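PDB 5EUF: protease from Helicobacter pylori, which probably acts as a zinc-dependent M16-family peptidase that cleaves the cytoplasmic domain of human junctional adhesion molecule A and compromises the gastric epithelial barrier. Local coordinates for residues F94-E99 with S364-A369; G29-D34 with A100-S105; Y147-N152 with A240-D245; T153-H158 with G255-A260. One frame throughout, in Å; residues are numbered along the deposited sequence.

How the contacts relate
Contacts 1 and 2 share one mixed beta sheet, where strands 30-37 and 91-98 are neighbours; the centres of the two contacts lie about 8 Å apart. Contact 2 is buried and apolar, whereas contact 1 is partly buried, polar and carried by a single lysine. Contacts 3 and 4, on the other side of the chain's centre, both join helix 142-154 to the second sheet: contact 3 through an arginine lying over strand 238-243, outermost in this chain's sheet, contact 4 through a lysine from strand 251-258 that meets the helix end. Both are buried and both touch the second subunit. Chemistry thus runs from apolar packing in contact 2 to hydrogen bonding with cation-pi in contact 4.

Contact 1 of 4, residues F94-E99 with S364-A369; sequences FIKTSE and SSSDVA
Lys96 reaches from its strand to the first turn of helix 365-376, where it curls past the hydroxyl of Ser366 and donates to it. Almost everything in the contact is concentrated in this one side chain. Its outer carbons pass close to the hydroxyl, with Lys96 CD 3.2 Å and Lys96 CE 3.3 Å from Ser366 OG, and the ammonium then turns in to donate a hydrogen bond from Lys96 NZ to Ser366 OG at 3.1 Å. Bends at both chi2 (-67°) and chi3 (-61°) produce this curl; they fold the chain back alongside the serine. Ser365 OG lies 3.1 Å from Lys96 NZ, with its CB directed at the strand. The helix begins at this point: Ser364 is its N-cap residue, and Ser364 OG accepts a weak capping bond from Ser366 N at 3.4 Å. Strand 91-98, part of the insulinase-type M16 sequence, is in a six-stranded mixed sheet, and helix 365-376, from near the C-terminal end of the chain, returns to pack on that sheet. On the buried side, Ser365, Val368 and Ala369 touch Val197 of strand 192-198. Toward the outside the contact is looser: Lys96 and Ser366 are both partly exposed, and between the two segments only Lys96 with Ser365 and Ser366 comes within contact distance. Glu32 OE2 makes a weak hydrogen bond with Ser366 OG and its side chain packs on Lys96; the nearby carboxylate, also paired with Arg92, may favour the lysine's charge.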
loop_
_atom_site.group_PDB
_atom_site.type_symbol
_atom_site.label_atom_id
_atom_site.label_comp_id
_atom_site.label_asym_id
_atom_site.label_seq_id
_atom_site.Cartn_x
_atom_site.Cartn_y
_atom_site.Cartn_z
ATOM N N PHE B 94 23.423 7.672 18.501
ATOM C CA PHE B 94 24.833 7.678 18.886
ATOM C C PHE B 94 25.280 8.974 19.561
ATOM O O PHE B 94 24.784 10.058 19.251
ATOM C CB PHE B 94 25.727 7.396 17.669
ATOM C CG PHE B 94 25.628 8.430 16.582
ATOM C CD1 PHE B 94 26.453 9.547 16.588
ATOM C CD2 PHE B 94 24.722 8.277 15.544
ATOM C CE1 PHE B 94 26.363 10.496 15.589
ATOM C CE2 PHE B 94 24.629 9.221 14.540
ATOM C CZ PHE B 94 25.451 10.332 14.563
ATOM N N ILE B 95 26.230 8.839 20.483
ATOM C CA ILE B 95 26.840 9.982 21.154
ATOM C C ILE B 95 28.313 10.101 20.778
ATOM O O ILE B 95 29.066 9.132 20.875
ATOM C CB ILE B 95 26.728 9.873 22.692
ATOM C CG1 ILE B 95 25.266 9.938 23.137
ATOM C CG2 ILE B 95 27.521 10.978 23.366
ATOM C CD1 ILE B 95 25.089 9.837 24.637
ATOM N N LYS B 96 28.716 11.291 20.341
ATOM C CA LYS B 96 30.119 11.578 20.061
ATOM C C LYS B 96 30.779 12.230 21.267
ATOM O O LYS B 96 30.427 13.346 21.641
ATOM C CB LYS B 96 30.255 12.491 18.842
ATOM C CG LYS B 96 30.128 11.782 17.511
ATOM C CD LYS B 96 31.302 10.851 17.286
ATOM C CE LYS B 96 32.613 11.613 17.257
ATOM N NZ LYS B 96 33.759 10.705 16.987
ATOM N N THR B 97 31.735 11.537 21.876
ATOM C CA THR B 97 32.422 12.085 23.041
ATOM C C THR B 97 33.773 11.411 23.275
ATOM O O THR B 97 34.353 10.827 22.358
ATOM C CB THR B 97 31.552 11.953 24.310
ATOM O OG1 THR B 97 32.287 12.419 25.449
ATOM C CG2 THR B 97 31.134 10.507 24.529
ATOM N N SER B 98 34.277 11.511 24.501
ATOM C CA SER B 98 35.525 10.855 24.870
ATOM C C SER B 98 35.246 9.646 25.755
ATOM O O SER B 98 34.102 9.405 26.140
ATOM C CB SER B 98 36.462 11.832 25.579
ATOM O OG SER B 98 35.862 12.344 26.754
ATOM N N GLU B 99 36.290 8.888 26.079
ATOM C CA GLU B 99 36.124 7.668 26.866
ATOM C C GLU B 99 35.764 7.995 28.311
ATOM O O GLU B 99 35.232 7.151 29.034
ATOM C CB GLU B 99 37.392 6.808 26.813
ATOM C CG GLU B 99 38.524 7.277 27.721
ATOM C CD GLU B 99 38.487 6.622 29.091
ATOM O OE1 GLU B 99 37.747 5.627 29.254
ATOM O OE2 GLU B 99 39.192 7.105 30.002
ATOM N N SER B 364 38.597 7.570 11.665
ATOM C CA SER B 364 37.463 8.186 12.346
ATOM C C SER B 364 36.510 7.152 12.934
ATOM O O SER B 364 35.973 6.304 12.218
ATOM C CB SER B 364 36.697 9.101 11.389
ATOM O OG SER B 364 35.563 9.664 12.027
ATOM N N SER B 365 36.292 7.242 14.243
ATOM C CA SER B 365 35.399 6.327 14.940
ATOM C C SER B 365 33.960 6.465 14.451
ATOM O O SER B 365 33.186 5.510 14.504
ATOM C CB SER B 365 35.467 6.568 16.449
ATOM O OG SER B 365 35.193 7.922 16.760
ATOM N N SER B 366 33.608 7.655 13.971
ATOM C CA SER B 366 32.273 7.901 13.431
ATOM C C SER B 366 32.047 7.119 12.144
ATOM O O SER B 366 30.962 6.584 11.913
ATOM C CB SER B 366 32.061 9.393 13.170
ATOM O OG SER B 366 32.322 10.158 14.332
ATOM N N ASP B 367 33.078 7.066 11.308
ATOM C CA ASP B 367 32.995 6.367 10.033
ATOM C C ASP B 367 32.950 4.859 10.243
ATOM O O ASP B 367 32.154 4.159 9.616
ATOM C CB ASP B 367 34.174 6.745 9.135
ATOM C CG ASP B 367 34.130 8.199 8.696
ATOM O OD1 ASP B 367 33.017 8.737 8.520
ATOM O OD2 ASP B 367 35.211 8.803 8.522
ATOM N N VAL B 368 33.806 4.366 11.135
ATOM C CA VAL B 368 33.877 2.939 11.428
ATOM C C VAL B 368 32.567 2.437 12.029
ATOM O O VAL B 368 32.081 1.359 11.678
ATOM C CB VAL B 368 35.038 2.620 12.389
ATOM C CG1 VAL B 368 35.052 1.143 12.744
ATOM C CG2 VAL B 368 36.360 3.026 11.765
ATOM N N ALA B 369 31.995 3.232 12.929
ATOM C CA ALA B 369 30.722 2.891 13.550
ATOM C C ALA B 369 29.628 2.751 12.496
ATOM O O ALA B 369 28.887 1.770 12.489
ATOM C CB ALA B 369 30.336 3.938 14.582
#

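Contact 2 of 4, residues G29-D34 with A100-S105; sequences GVIEVD and ANLDKS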
loop_
_atom_site.group_PDB
_atom_site.type_symbol
_atom_site.label_atom_id
_atom_site.label_comp_id
_atom_site.label_asym_id
_atom_site.label_seq_id
_atom_site.Cartn_x
_atom_site.Cartn_y
_atom_site.Cartn_z
ATOM N N GLY B 29 41.353 9.281 22.961
ATOM C CA GLY B 29 40.254 9.842 23.719
ATOM C C GLY B 29 38.912 9.694 23.032
ATOM O O GLY B 29 37.939 9.283 23.655
ATOM N N VAL B 30 38.869 10.016 21.744
ATOM C CA VAL B 30 37.618 10.078 20.998
ATOM C C VAL B 30 36.942 8.717 20.827
ATOM O O VAL B 30 37.559 7.757 20.367
ATOM C CB VAL B 30 37.848 10.696 19.605
ATOM C CG1 VAL B 30 36.529 10.848 18.863
ATOM C CG2 VAL B 30 38.546 12.038 19.737
ATOM N N ILE B 31 35.670 8.639 21.211
ATOM C CA ILE B 31 34.868 7.438 20.996
ATOM C C ILE B 31 33.475 7.788 20.488
ATOM O O ILE B 31 33.077 8.953 20.484
ATOM C CB ILE B 31 34.703 6.597 22.282
ATOM C CG1 ILE B 31 33.822 7.338 23.291
ATOM C CG2 ILE B 31 36.055 6.226 22.878
ATOM C CD1 ILE B 31 33.457 6.512 24.495
ATOM N N GLU B 32 32.737 6.770 20.063
ATOM C CA GLU B 32 31.327 6.939 19.734
ATOM C C GLU B 32 30.499 5.816 20.348
ATOM O O GLU B 32 30.824 4.637 20.197
ATOM C CB GLU B 32 31.111 6.984 18.220
ATOM C CG GLU B 32 29.647 7.163 17.842
ATOM C CD GLU B 32 29.438 7.396 16.362
ATOM O OE1 GLU B 32 28.579 6.711 15.767
ATOM O OE2 GLU B 32 30.120 8.272 15.793
ATOM N N VAL B 33 29.429 6.192 21.042
ATOM C CA VAL B 33 28.563 5.221 21.701
ATOM C C VAL B 33 27.274 5.024 20.914
ATOM O O VAL B 33 26.424 5.910 20.879
ATOM C CB VAL B 33 28.217 5.660 23.136
ATOM C CG1 VAL B 33 27.438 4.571 23.844
ATOM C CG2 VAL B 33 29.484 5.995 23.902
ATOM N N ASP B 34 27.128 3.858 20.291
ATOM C CA ASP B 34 25.966 3.578 19.452
ATOM C C ASP B 34 24.948 2.655 20.109
ATOM O O ASP B 34 25.307 1.680 20.772
ATOM C CB ASP B 34 26.405 2.960 18.122
ATOM C CG ASP B 34 26.951 3.982 17.158
ATOM O OD1 ASP B 34 28.108 4.411 17.342
ATOM O OD2 ASP B 34 26.225 4.351 16.211
ATOM N N ALA B 100 36.054 9.224 28.726
ATOM C CA ALA B 100 35.728 9.669 30.072
ATOM C C ALA B 100 34.217 9.768 30.257
ATOM O O ALA B 100 33.711 9.670 31.374
ATOM C CB ALA B 100 36.389 11.005 30.366
ATOM N N ASN B 101 33.501 9.957 29.152
ATOM C CA ASN B 101 32.048 10.072 29.197
ATOM C C ASN B 101 31.348 8.825 28.672
ATOM O O ASN B 101 30.149 8.847 28.397
ATOM C CB ASN B 101 31.590 11.298 28.408
ATOM C CG ASN B 101 32.072 12.595 29.023
ATOM O OD1 ASN B 101 32.690 13.422 28.354
ATOM N ND2 ASN B 101 31.797 12.777 30.308
ATOM N N LEU B 102 32.100 7.739 28.537
ATOM C CA LEU B 102 31.530 6.464 28.114
ATOM C C LEU B 102 30.493 5.967 29.112
ATOM O O LEU B 102 29.425 5.492 28.728
ATOM C CB LEU B 102 32.626 5.414 27.942
ATOM C CG LEU B 102 32.103 4.001 27.671
ATOM C CD1 LEU B 102 31.392 3.940 26.328
ATOM C CD2 LEU B 102 33.228 2.984 27.740
ATOM N N ASP B 103 30.816 6.085 30.397
ATOM C CA ASP B 103 29.945 5.591 31.456
ATOM C C ASP B 103 28.623 6.350 31.506
ATOM O O ASP B 103 27.555 5.743 31.578
ATOM C CB ASP B 103 30.648 5.681 32.810
ATOM C CG ASP B 103 29.893 4.956 33.904
ATOM O OD1 ASP B 103 30.055 3.723 34.015
ATOM O OD2 ASP B 103 29.137 5.612 34.652
ATOM N N LYS B 104 28.697 7.676 31.465
ATOM C CA LYS B 104 27.494 8.497 31.509
ATOM C C LYS B 104 26.653 8.310 30.251
ATOM O O LYS B 104 25.424 8.342 30.308
ATOM C CB LYS B 104 27.855 9.972 31.684
ATOM C CG LYS B 104 26.662 10.873 31.953
ATOM C CD LYS B 104 25.965 10.491 33.249
ATOM C CE LYS B 104 24.793 11.417 33.542
ATOM N NZ LYS B 104 24.062 11.027 34.783
ATOM N N SER B 105 27.321 8.112 29.116
ATOM C CA SER B 105 26.629 7.912 27.845
ATOM C C SER B 105 25.829 6.613 27.851
ATOM O O SER B 105 24.695 6.570 27.376
ATOM C CB SER B 105 27.626 7.909 26.685
ATOM O OG SER B 105 28.263 9.168 26.569
#
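Ile31, Val33 and Leu102 make the hydrocarbon part of this contact, in which the first turn of helix 102-113 packs on one face of the mixed sheet through alternate residues of strand 30-37, the helix-on-sheet packing of an alpha/beta domain. Leu102 touches both strand residues: Ile31 CD1 comes 3.7 Å from Leu102 CB and 3.8 Å from Leu102 CD1, while the same CD1 methyl of Leu102 lies 3.7 Å from Val33 CG2. Leu102 crosses each of the two strand side chains at about a right angle. Its CG stands anti to the backbone N (chi1 173°), which carries the leucine end over to the strand although its CB does not point there. One helical turn on, Ser105 joins by its carbon alone, with Ser105 CB 3.9 Å from Val33 CG2. Hydrogen bonding stays within the helix start: Asn101 O accepts from both Ser105 N (3.0 Å) and Ser105 OG, the two donors arriving from opposite faces of the carbonyl plane, which gives the buried hydroxyl a partner. Around this packing, Val200 touches both Ile31 and Leu102, Phe78 touches Ser105, and Leu208 of helix 202-213 touches Leu102; the other face of the strand, with Glu32, meets helix 365-376 at Ala369.

Contact 3 of 4, residues Y147-N152 with A240-D245; sequences YFRFFN and AVVHKD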
loop_
_atom_site.group_PDB
_atom_site.type_symbol
_atom_site.label_atom_id
_atom_site.label_comp_id
_atom_site.label_asym_id
_atom_site.label_seq_id
_atom_site.Cartn_x
_atom_site.Cartn_y
_atom_site.Cartn_z
ATOM N N TYR B 147 10.995 11.480 -3.924
ATOM C CA TYR B 147 11.496 10.338 -3.165
ATOM C C TYR B 147 10.343 9.465 -2.670
ATOM O O TYR B 147 10.378 8.237 -2.784
ATOM C CB TYR B 147 12.340 10.838 -1.989
ATOM C CG TYR B 147 13.207 9.802 -1.309
ATOM C CD1 TYR B 147 14.343 9.299 -1.932
ATOM C CD2 TYR B 147 12.913 9.359 -0.024
ATOM C CE1 TYR B 147 15.146 8.361 -1.303
ATOM C CE2 TYR B 147 13.710 8.423 0.613
ATOM C CZ TYR B 147 14.825 7.928 -0.031
ATOM O OH TYR B 147 15.619 7.001 0.600
ATOM N N PHE B 148 9.314 10.113 -2.134
ATOM C CA PHE B 148 8.161 9.412 -1.581
ATOM C C PHE B 148 7.320 8.760 -2.674
ATOM O O PHE B 148 7.012 7.569 -2.604
ATOM C CB PHE B 148 7.303 10.376 -0.764
ATOM C CG PHE B 148 6.301 9.698 0.125
ATOM C CD1 PHE B 148 6.674 9.217 1.370
ATOM C CD2 PHE B 148 4.983 9.556 -0.275
ATOM C CE1 PHE B 148 5.753 8.598 2.196
ATOM C CE2 PHE B 148 4.057 8.940 0.546
ATOM C CZ PHE B 148 4.441 8.462 1.783
ATOM N N ARG B 149 6.956 9.543 -3.686
ATOM C CA ARG B 149 6.120 9.050 -4.777
ATOM C C ARG B 149 6.803 7.937 -5.571
ATOM O O ARG B 149 6.131 7.118 -6.200
ATOM C CB ARG B 149 5.731 10.196 -5.718
ATOM C CG ARG B 149 4.805 11.240 -5.100
ATOM C CD ARG B 149 3.411 10.688 -4.816
ATOM N NE ARG B 149 2.694 10.316 -6.034
ATOM C CZ ARG B 149 2.540 9.065 -6.461
ATOM N NH1 ARG B 149 3.050 8.057 -5.768
ATOM N NH2 ARG B 149 1.873 8.820 -7.581
ATOM N N PHE B 150 8.132 7.903 -5.546
ATOM C CA PHE B 150 8.855 6.840 -6.236
ATOM C C PHE B 150 8.594 5.496 -5.573
ATOM O O PHE B 150 8.216 4.530 -6.237
ATOM C CB PHE B 150 10.362 7.113 -6.273
ATOM C CG PHE B 150 11.165 5.973 -6.845
ATOM C CD1 PHE B 150 11.333 5.843 -8.215
ATOM C CD2 PHE B 150 11.742 5.023 -6.013
ATOM C CE1 PHE B 150 12.065 4.789 -8.742
ATOM C CE2 PHE B 150 12.471 3.968 -6.533
ATOM C CZ PHE B 150 12.633 3.850 -7.899
ATOM N N PHE B 151 8.803 5.436 -4.263
ATOM C CA PHE B 151 8.648 4.184 -3.536
ATOM C C PHE B 151 7.195 3.714 -3.532
ATOM O O PHE B 151 6.928 2.515 -3.450
ATOM C CB PHE B 151 9.180 4.326 -2.109
ATOM C CG PHE B 151 10.678 4.246 -2.016
ATOM C CD1 PHE B 151 11.318 3.018 -1.988
ATOM C CD2 PHE B 151 11.449 5.397 -1.968
ATOM C CE1 PHE B 151 12.700 2.938 -1.907
ATOM C CE2 PHE B 151 12.832 5.325 -1.888
ATOM C CZ PHE B 151 13.457 4.095 -1.858
ATOM N N ASN B 152 6.261 4.654 -3.634
ATOM C CA ASN B 152 4.854 4.308 -3.817
ATOM C C ASN B 152 4.644 3.525 -5.108
ATOM O O ASN B 152 3.795 2.634 -5.180
ATOM C CB ASN B 152 3.974 5.561 -3.837
ATOM C CG ASN B 152 3.942 6.279 -2.506
ATOM O OD1 ASN B 152 3.652 7.475 -2.443
ATOM N ND2 ASN B 152 4.238 5.554 -1.433
ATOM N N ALA B 240 4.817 7.012 -13.153
ATOM C CA ALA B 240 3.910 7.919 -12.472
ATOM C C ALA B 240 4.371 9.355 -12.685
ATOM O O ALA B 240 5.554 9.664 -12.546
ATOM C CB ALA B 240 3.841 7.592 -10.993
ATOM N N VAL B 241 3.439 10.231 -13.036
ATOM C CA VAL B 241 3.756 11.642 -13.191
ATOM C C VAL B 241 3.209 12.420 -12.004
ATOM O O VAL B 241 2.058 12.237 -11.612
ATOM C CB VAL B 241 3.183 12.215 -14.500
ATOM C CG1 VAL B 241 3.347 13.725 -14.538
ATOM C CG2 VAL B 241 3.859 11.567 -15.698
ATOM N N VAL B 242 4.041 13.276 -11.420
ATOM C CA VAL B 242 3.606 14.085 -10.289
ATOM C C VAL B 242 3.645 15.577 -10.610
ATOM O O VAL B 242 4.716 16.172 -10.716
ATOM C CB VAL B 242 4.464 13.813 -9.043
ATOM C CG1 VAL B 242 4.052 14.736 -7.907
ATOM C CG2 VAL B 242 4.339 12.357 -8.628
ATOM N N HIS B 243 2.467 16.169 -10.773
ATOM C CA HIS B 243 2.356 17.607 -10.964
ATOM C C HIS B 243 2.239 18.309 -9.614
ATOM O O HIS B 243 1.314 18.046 -8.846
ATOM C CB HIS B 243 1.153 17.952 -11.846
ATOM C CG HIS B 243 1.372 17.680 -13.301
ATOM N ND1 HIS B 243 2.018 18.567 -14.135
ATOM C CD2 HIS B 243 1.024 16.622 -14.073
ATOM C CE1 HIS B 243 2.063 18.066 -15.357
ATOM N NE2 HIS B 243 1.469 16.887 -15.347
ATOM N N LYS B 244 3.189 19.194 -9.326
ATOM C CA LYS B 244 3.178 19.941 -8.076
ATOM C C LYS B 244 3.273 21.435 -8.354
ATOM O O LYS B 244 3.970 21.857 -9.275
ATOM C CB LYS B 244 4.325 19.492 -7.169
ATOM C CG LYS B 244 4.032 19.659 -5.688
ATOM C CD LYS B 244 2.819 18.833 -5.280
ATOM C CE LYS B 244 2.412 19.109 -3.843
ATOM N NZ LYS B 244 1.204 18.329 -3.452
ATOM N N ASP B 245 2.566 22.233 -7.559
ATOM C CA ASP B 245 2.534 23.677 -7.766
ATOM C C ASP B 245 3.837 24.344 -7.340
ATOM O O ASP B 245 4.342 25.232 -8.027
ATOM C CB ASP B 245 1.359 24.300 -7.009
ATOM C CG ASP B 245 0.018 23.933 -7.610
ATOM O OD1 ASP B 245 -0.105 22.813 -8.151
ATOM O OD2 ASP B 245 -0.911 24.765 -7.544
#
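Helix 142-154 lies against strand 238-243, the strand outermost in this chain's second mixed sheet, and Arg149 is the helix residue that makes the contact with Val242 and Ala240. The aliphatic part of the arginine runs beside one methyl: Val242 CG2 lies 3.9 Å from Arg149 CB and 3.7 Å from Arg149 CG. The same methyl stays at 3.7 Å from Arg149 NE, and farther out Arg149 NH2 comes 4.1 Å from Ala240 CB. Both methyls approach the guanidinium obliquely. Bends at chi2 (-68°) and chi3 (-65°) turn the arginine chain aslant over the strand's side chains and bring NH1 back to its own helix, where it gives Asn152 OD1 a weak hydrogen bond of 3.4 Å. Asn152 CB sits in the guanidinium plane, at its edge, and Asn152 ND2 bonds to His161 O. From the second subunit, Asp235 forms a long, weak ion pair with Arg149 NE, while Arg238 of that subunit brings a like charge close to NH2. Ala240 also pairs antiparallel with a strand of the second subunit, so the sheet runs on across the interface, and the contact is the helix-on-sheet packing of an alpha/beta layer at the dimer interface.

Contact 4 of 4, residues T153-H158 with G255-A260; sequences TAYVYH and GYKVPA
Lys257 crosses from strand 251-258 of the second mixed sheet to the C-terminal end of helix 142-154, a helix-on-sheet contact in which the lysine meets the carbonyl of Ala154, the helix's last residue. From CB the chain passes through CG, beside the backbone N, and on through CD, bent at chi2, without a close approach to the helix end. Contact begins at CE. Lys257 CE stands 4.4 Å from Ala154 CB and 3.3 Å from Ala154 O. It also lies over one face of the Tyr155 ring, displaced toward the rim: Lys257 CE is 3.8 Å from Tyr155 CE1 and 4.0 Å from the ring centroid, 18° off the normal, a CH-pi contact. A second bend at chi4 (54°) then swings NZ to Ala154 O, its hydrogen-bond acceptor at 2.8 Å; the C=O...NZ angle is 146° and the nitrogen is tilted away from the carbonyl plane. Lys257 NZ is 4.8 Å from the centroid of the Tyr155 ring and above its face, so a cation-pi interaction accompanies the hydrogen bond. Gln234 OE1 takes a further bond from NZ. The ammonium would probably be favoured by the negative end of the helix, which stops here as Tyr155 leaves helical geometry. At the far rim of the ring, Tyr155 OH is hydrogen-bonded to Glu308 O.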
loop_
_atom_site.group_PDB
_atom_site.type_symbol
_atom_site.label_atom_id
_atom_site.label_comp_id
_atom_site.label_asym_id
_atom_site.label_seq_id
_atom_site.Cartn_x
_atom_site.Cartn_y
_atom_site.Cartn_z
ATOM N N THR B 153 5.426 3.870 -6.127
ATOM C CA THR B 153 5.286 3.271 -7.447
ATOM C C THR B 153 6.083 1.975 -7.569
ATOM O O THR B 153 5.565 0.961 -8.041
ATOM C CB THR B 153 5.742 4.247 -8.552
ATOM O OG1 THR B 153 5.148 5.531 -8.334
ATOM C CG2 THR B 153 5.344 3.732 -9.926
ATOM N N ALA B 154 7.340 2.019 -7.139
ATOM C CA ALA B 154 8.255 0.892 -7.287
ATOM C C ALA B 154 7.815 -0.319 -6.470
ATOM O O ALA B 154 7.959 -1.459 -6.912
ATOM C CB ALA B 154 9.665 1.309 -6.893
ATOM N N TYR B 155 7.291 -0.061 -5.276
ATOM C CA TYR B 155 6.800 -1.121 -4.401
ATOM C C TYR B 155 5.292 -1.003 -4.218
ATOM O O TYR B 155 4.753 0.099 -4.100
ATOM C CB TYR B 155 7.493 -1.077 -3.040
ATOM C CG TYR B 155 8.984 -1.337 -3.070
ATOM C CD1 TYR B 155 9.487 -2.633 -2.999
ATOM C CD2 TYR B 155 9.891 -0.287 -3.142
ATOM C CE1 TYR B 155 10.846 -2.878 -3.011
ATOM C CE2 TYR B 155 11.256 -0.523 -3.155
ATOM C CZ TYR B 155 11.726 -1.820 -3.088
ATOM O OH TYR B 155 13.083 -2.056 -3.101
ATOM N N VAL B 156 4.614 -2.142 -4.182
ATOM C CA VAL B 156 3.159 -2.163 -4.116
ATOM C C VAL B 156 2.676 -2.799 -2.816
ATOM O O VAL B 156 1.664 -2.392 -2.244
ATOM C CB VAL B 156 2.569 -2.931 -5.316
ATOM C CG1 VAL B 156 1.056 -3.002 -5.226
ATOM C CG2 VAL B 156 2.997 -2.276 -6.619
ATOM N N TYR B 157 3.427 -3.784 -2.339
ATOM C CA TYR B 157 2.974 -4.612 -1.237
ATOM C C TYR B 157 3.904 -4.518 -0.032
ATOM O O TYR B 157 3.454 -4.320 1.099
ATOM C CB TYR B 157 2.848 -6.061 -1.713
ATOM C CG TYR B 157 2.321 -7.019 -0.678
ATOM C CD1 TYR B 157 1.250 -6.674 0.135
ATOM C CD2 TYR B 157 2.880 -8.279 -0.527
ATOM C CE1 TYR B 157 0.763 -7.550 1.080
ATOM C CE2 TYR B 157 2.396 -9.165 0.408
ATOM C CZ TYR B 157 1.339 -8.797 1.211
ATOM O OH TYR B 157 0.860 -9.679 2.151
ATOM N N HIS B 158 5.201 -4.660 -0.280
ATOM C CA HIS B 158 6.208 -4.581 0.774
ATOM C C HIS B 158 6.200 -3.194 1.421
ATOM O O HIS B 158 5.913 -2.202 0.753
ATOM C CB HIS B 158 7.588 -4.904 0.197
ATOM C CG HIS B 158 8.663 -5.044 1.226
ATOM N ND1 HIS B 158 9.512 -4.012 1.560
ATOM C CD2 HIS B 158 9.032 -6.099 1.991
ATOM C CE1 HIS B 158 10.356 -4.423 2.489
ATOM N NE2 HIS B 158 10.087 -5.686 2.767
ATOM N N GLY B 255 14.473 4.156 -11.166
ATOM C CA GLY B 255 14.977 3.125 -10.282
ATOM C C GLY B 255 14.809 1.728 -10.837
ATOM O O GLY B 255 13.813 1.420 -11.493
ATOM N N TYR B 256 15.794 0.880 -10.571
ATOM C CA TYR B 256 15.751 -0.510 -10.995
ATOM C C TYR B 256 15.783 -1.424 -9.776
ATOM O O TYR B 256 16.554 -1.194 -8.843
ATOM C CB TYR B 256 16.921 -0.823 -11.934
ATOM C CG TYR B 256 16.828 -0.144 -13.284
ATOM C CD1 TYR B 256 17.366 1.121 -13.489
ATOM C CD2 TYR B 256 16.200 -0.769 -14.354
ATOM C CE1 TYR B 256 17.283 1.743 -14.726
ATOM C CE2 TYR B 256 16.114 -0.157 -15.592
ATOM C CZ TYR B 256 16.655 1.098 -15.773
ATOM O OH TYR B 256 16.565 1.704 -17.007
ATOM N N LYS B 257 14.937 -2.451 -9.782
ATOM C CA LYS B 257 14.904 -3.416 -8.688
ATOM C C LYS B 257 16.241 -4.129 -8.563
ATOM O O LYS B 257 16.943 -4.344 -9.550
ATOM C CB LYS B 257 13.778 -4.432 -8.886
ATOM C CG LYS B 257 12.396 -3.889 -8.561
ATOM C CD LYS B 257 12.246 -3.578 -7.078
ATOM C CE LYS B 257 10.924 -2.876 -6.798
ATOM N NZ LYS B 257 9.751 -3.635 -7.318
ATOM N N VAL B 258 16.582 -4.499 -7.337
ATOM C CA VAL B 258 17.911 -5.000 -7.038
ATOM C C VAL B 258 17.829 -5.959 -5.849
ATOM O O VAL B 258 16.949 -5.809 -4.997
ATOM C CB VAL B 258 18.877 -3.812 -6.773
ATOM C CG1 VAL B 258 19.637 -3.966 -5.463
ATOM C CG2 VAL B 258 19.818 -3.625 -7.953
ATOM N N PRO B 259 18.719 -6.967 -5.804
ATOM C CA PRO B 259 18.710 -7.993 -4.750
ATOM C C PRO B 259 18.756 -7.432 -3.332
ATOM O O PRO B 259 19.041 -6.250 -3.136
ATOM C CB PRO B 259 19.979 -8.798 -5.040
ATOM C CG PRO B 259 20.207 -8.624 -6.491
ATOM C CD PRO B 259 19.774 -7.221 -6.800
ATOM N N ALA B 260 18.481 -8.288 -2.352
ATOM C CA ALA B 260 18.494 -7.889 -0.948
ATOM C C ALA B 260 19.913 -7.601 -0.438
ATOM O O ALA B 260 20.898 -7.829 -1.143
ATOM C CB ALA B 260 17.831 -8.958 -0.098
#